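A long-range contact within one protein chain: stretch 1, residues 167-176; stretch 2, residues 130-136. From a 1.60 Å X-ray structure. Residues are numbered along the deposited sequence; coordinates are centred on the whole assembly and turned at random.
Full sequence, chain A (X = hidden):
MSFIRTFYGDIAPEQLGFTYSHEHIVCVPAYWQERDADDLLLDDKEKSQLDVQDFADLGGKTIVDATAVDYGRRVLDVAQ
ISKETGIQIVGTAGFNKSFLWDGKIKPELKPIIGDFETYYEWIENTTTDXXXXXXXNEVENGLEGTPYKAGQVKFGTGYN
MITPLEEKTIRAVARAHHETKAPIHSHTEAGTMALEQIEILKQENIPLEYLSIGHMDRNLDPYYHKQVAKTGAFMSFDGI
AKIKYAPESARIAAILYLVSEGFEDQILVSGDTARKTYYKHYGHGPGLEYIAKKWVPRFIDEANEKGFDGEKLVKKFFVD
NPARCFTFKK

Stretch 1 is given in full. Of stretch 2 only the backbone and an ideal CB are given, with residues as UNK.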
# COMPACT_ATOMS: atom_id res chain seq x y z
N GLU A 167 0.79 -4.18 17.98
CA GLU A 167 1.44 -3.01 18.53
C GLU A 167 2.96 -3.12 18.48
O GLU A 167 3.66 -2.16 18.17
CB GLU A 167 0.99 -2.79 19.98
CG GLU A 167 1.69 -1.63 20.66
CD GLU A 167 1.24 -1.45 22.09
OE1 GLU A 167 0.11 -1.87 22.42
OE2 GLU A 167 2.01 -0.89 22.89
N LYS A 168 3.45 -4.31 18.82
CA LYS A 168 4.88 -4.61 18.71
C LYS A 168 5.39 -4.33 17.30
O LYS A 168 6.45 -3.70 17.14
CB LYS A 168 5.12 -6.08 19.09
CG LYS A 168 6.59 -6.52 19.08
CD LYS A 168 6.67 -8.04 19.30
CE LYS A 168 8.00 -8.47 19.89
NZ LYS A 168 7.99 -9.93 20.21
N THR A 169 4.66 -4.79 16.28
CA THR A 169 5.09 -4.52 14.91
C THR A 169 5.01 -3.03 14.55
O THR A 169 5.84 -2.54 13.77
CB THR A 169 4.36 -5.37 13.84
OG1 THR A 169 2.97 -5.02 13.81
CG2 THR A 169 4.51 -6.86 14.13
N ILE A 170 4.04 -2.31 15.09
CA ILE A 170 3.98 -0.87 14.83
C ILE A 170 5.25 -0.20 15.35
O ILE A 170 5.86 0.61 14.65
CB ILE A 170 2.76 -0.18 15.49
CG1 ILE A 170 1.45 -0.82 15.01
CG2 ILE A 170 2.79 1.32 15.20
CD1 ILE A 170 0.20 -0.16 15.60
N ARG A 171 5.65 -0.55 16.57
CA ARG A 171 6.84 0.05 17.16
C ARG A 171 8.10 -0.36 16.38
O ARG A 171 8.98 0.47 16.16
CB ARG A 171 6.95 -0.28 18.65
CG ARG A 171 5.77 0.23 19.46
CD ARG A 171 5.98 0.11 20.97
NE ARG A 171 4.73 0.34 21.69
CZ ARG A 171 4.26 1.54 22.01
NH1 ARG A 171 4.93 2.63 21.69
NH2 ARG A 171 3.11 1.65 22.67
N ALA A 172 8.16 -1.61 15.93
CA ALA A 172 9.31 -2.09 15.15
C ALA A 172 9.43 -1.29 13.85
O ALA A 172 10.53 -0.89 13.44
CB ALA A 172 9.17 -3.57 14.85
N VAL A 173 8.30 -1.05 13.21
CA VAL A 173 8.27 -0.31 11.95
C VAL A 173 8.58 1.18 12.15
O VAL A 173 9.31 1.77 11.35
CB VAL A 173 6.92 -0.50 11.24
CG1 VAL A 173 6.77 0.48 10.09
CG2 VAL A 173 6.80 -1.93 10.75
N ALA A 174 8.05 1.77 13.22
CA ALA A 174 8.36 3.15 13.55
C ALA A 174 9.88 3.31 13.71
O ALA A 174 10.49 4.25 13.20
CB ALA A 174 7.63 3.59 14.81
N ARG A 175 10.48 2.37 14.42
CA ARG A 175 11.91 2.43 14.67
C ARG A 175 12.71 2.18 13.40
O ARG A 175 13.80 2.74 13.22
CB ARG A 175 12.28 1.50 15.82
CG ARG A 175 11.62 1.96 17.12
CD ARG A 175 11.65 0.92 18.21
NE ARG A 175 10.71 1.26 19.28
CZ ARG A 175 10.57 0.56 20.40
NH1 ARG A 175 11.32 -0.52 20.61
NH2 ARG A 175 9.69 0.94 21.31
N ALA A 176 12.17 1.36 12.49
CA ALA A 176 12.80 1.17 11.19
C ALA A 176 12.73 2.47 10.39
O ALA A 176 13.66 2.80 9.65
CB ALA A 176 12.14 0.02 10.42
N UNK A 130 15.01 -6.74 16.91
CA UNK A 130 15.33 -7.66 15.83
C UNK A 130 14.30 -7.59 14.71
O UNK A 130 14.64 -7.77 13.54
CB UNK A 130 15.42 -9.09 16.37
N UNK A 131 13.04 -7.32 15.05
CA UNK A 131 12.04 -7.10 14.02
C UNK A 131 12.37 -5.82 13.24
O UNK A 131 12.24 -5.77 12.02
CB UNK A 131 10.64 -7.02 14.64
N UNK A 132 12.81 -4.79 13.96
CA UNK A 132 13.26 -3.56 13.31
C UNK A 132 14.39 -3.86 12.33
O UNK A 132 14.36 -3.42 11.19
CB UNK A 132 13.72 -2.54 14.35
N UNK A 133 15.37 -4.65 12.76
CA UNK A 133 16.50 -5.00 11.89
C UNK A 133 16.02 -5.63 10.58
O UNK A 133 16.54 -5.32 9.51
CB UNK A 133 17.45 -5.96 12.61
N UNK A 134 15.05 -6.53 10.69
CA UNK A 134 14.48 -7.19 9.53
C UNK A 134 13.90 -6.18 8.53
O UNK A 134 14.16 -6.25 7.33
CB UNK A 134 13.40 -8.18 9.97
N UNK A 135 13.11 -5.24 9.04
CA UNK A 135 12.48 -4.23 8.20
C UNK A 135 13.54 -3.31 7.59
O UNK A 135 13.49 -2.98 6.41
CB UNK A 135 11.47 -3.42 9.01
N UNK A 136 14.50 -2.88 8.41
CA UNK A 136 15.58 -2.03 7.92
C UNK A 136 16.34 -2.71 6.78
O UNK A 136 16.66 -2.09 5.76
CB UNK A 136 16.54 -1.68 9.06

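Both stretches are helical throughout. Their axes approach to 8.1 Å and cross at -52°. The closest CA atoms are those of Ala 172 and position 132, 4.6 Å apart. Ala 172 and Ala 176 both point their CB toward stretch 2 here.

Position 130 has helical backbone angles and a CB pointing sideways. Nothing of stretch 1 lies within 5.5 Å of that CB, so the contact sets little limit, and many helix-compatible side chains would do. The residue is Lys 130. Its end leads away from stretch 1, and its NZ forms a salt bridge, 3.2 Å long, with OE2 of the residue at 133, one turn along the same helix.

Position 131 points toward stretch 1. Its ideal CB is 3.8 Å from Ala 172 CB, and the aliphatic part of Lys 168 lies one turn earlier. An apolar side chain of moderate length would suit, such as leucine, isoleucine or methionine. The residue is Leu 131, with chi1 m and chi2 t. Its CB packs on Ala 172 CB at 3.8 Å, and its CD1 reaches Lys 168 CD at 4.0 Å.

Position 132 points sideways, yet its ideal CB is 3.7 Å from Ala 172 O and 4.5 Å from Arg 175 CB. Room is short and an acceptor is close. Alanine or serine would be plausible, and threonine could add a methyl. The residue is Thr 132, chi1 m. OG1 is 2.9 Å from Ala 172 O, which also accepts the helical bond from Ala 176 N; whether the hydroxyl proton goes to this oxygen is open. Thr 132 CG2 lies 3.6 Å from Ala 176 N.

Position 133 points away and has no neighbour in stretch 1. Polar or charged residues would be easily accommodated. It is Glu 133, the partner of Lys 130.

Position 134 is out of reach, so stretch 1 cannot decide its residue. It is Phe 134, with chi1 t.

Position 135 points toward stretch 1. Its ideal CB is 3.8 Å from Ala 176 CB and 5.2 Å from Val 173 CG2. A compact apolar residue is expected: valine, alanine or perhaps isoleucine. It is Val 135, chi1 t. CG1 meets Ala 176 CB at 3.6 Å, while CG2 lies 4.4 Å from Val 173 CG2.

Position 136 points sideways, with its ideal CB 4.9 Å from Ala 176 CB. Small or medium apolar residues would suit. Val 136, chi1 t, brings CG2 to 3.8 Å from Ala 176 CB.

Stretch 2 (130-136) KLTEFVV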
# COMPACT_ATOMS: atom_id res chain seq x y z
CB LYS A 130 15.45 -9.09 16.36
CG LYS A 130 16.75 -9.35 17.12
CD LYS A 130 17.94 -9.20 16.19
CE LYS A 130 19.27 -9.34 16.93
NZ LYS A 130 20.43 -9.07 16.03
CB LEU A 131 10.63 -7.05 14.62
CG LEU A 131 10.10 -8.40 15.14
CD1 LEU A 131 8.73 -8.22 15.82
CD2 LEU A 131 10.03 -9.44 14.03
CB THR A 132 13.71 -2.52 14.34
OG1 THR A 132 12.58 -2.13 15.14
CG2 THR A 132 14.30 -1.29 13.64
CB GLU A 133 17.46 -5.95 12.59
CG GLU A 133 18.14 -5.38 13.81
CD GLU A 133 19.30 -6.25 14.28
OE1 GLU A 133 19.73 -7.14 13.51
OE2 GLU A 133 19.79 -6.03 15.42
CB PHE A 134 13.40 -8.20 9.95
CG PHE A 134 12.48 -8.59 8.84
CD1 PHE A 134 12.86 -9.53 7.90
CD2 PHE A 134 11.24 -7.98 8.70
CE1 PHE A 134 12.03 -9.88 6.86
CE2 PHE A 134 10.39 -8.32 7.66
CZ PHE A 134 10.79 -9.27 6.74
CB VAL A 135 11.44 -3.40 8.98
CG1 VAL A 135 10.83 -2.32 8.09
CG2 VAL A 135 10.34 -4.32 9.53
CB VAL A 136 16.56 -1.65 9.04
CG1 VAL A 136 17.78 -0.93 8.47
CG2 VAL A 136 15.86 -0.78 10.07
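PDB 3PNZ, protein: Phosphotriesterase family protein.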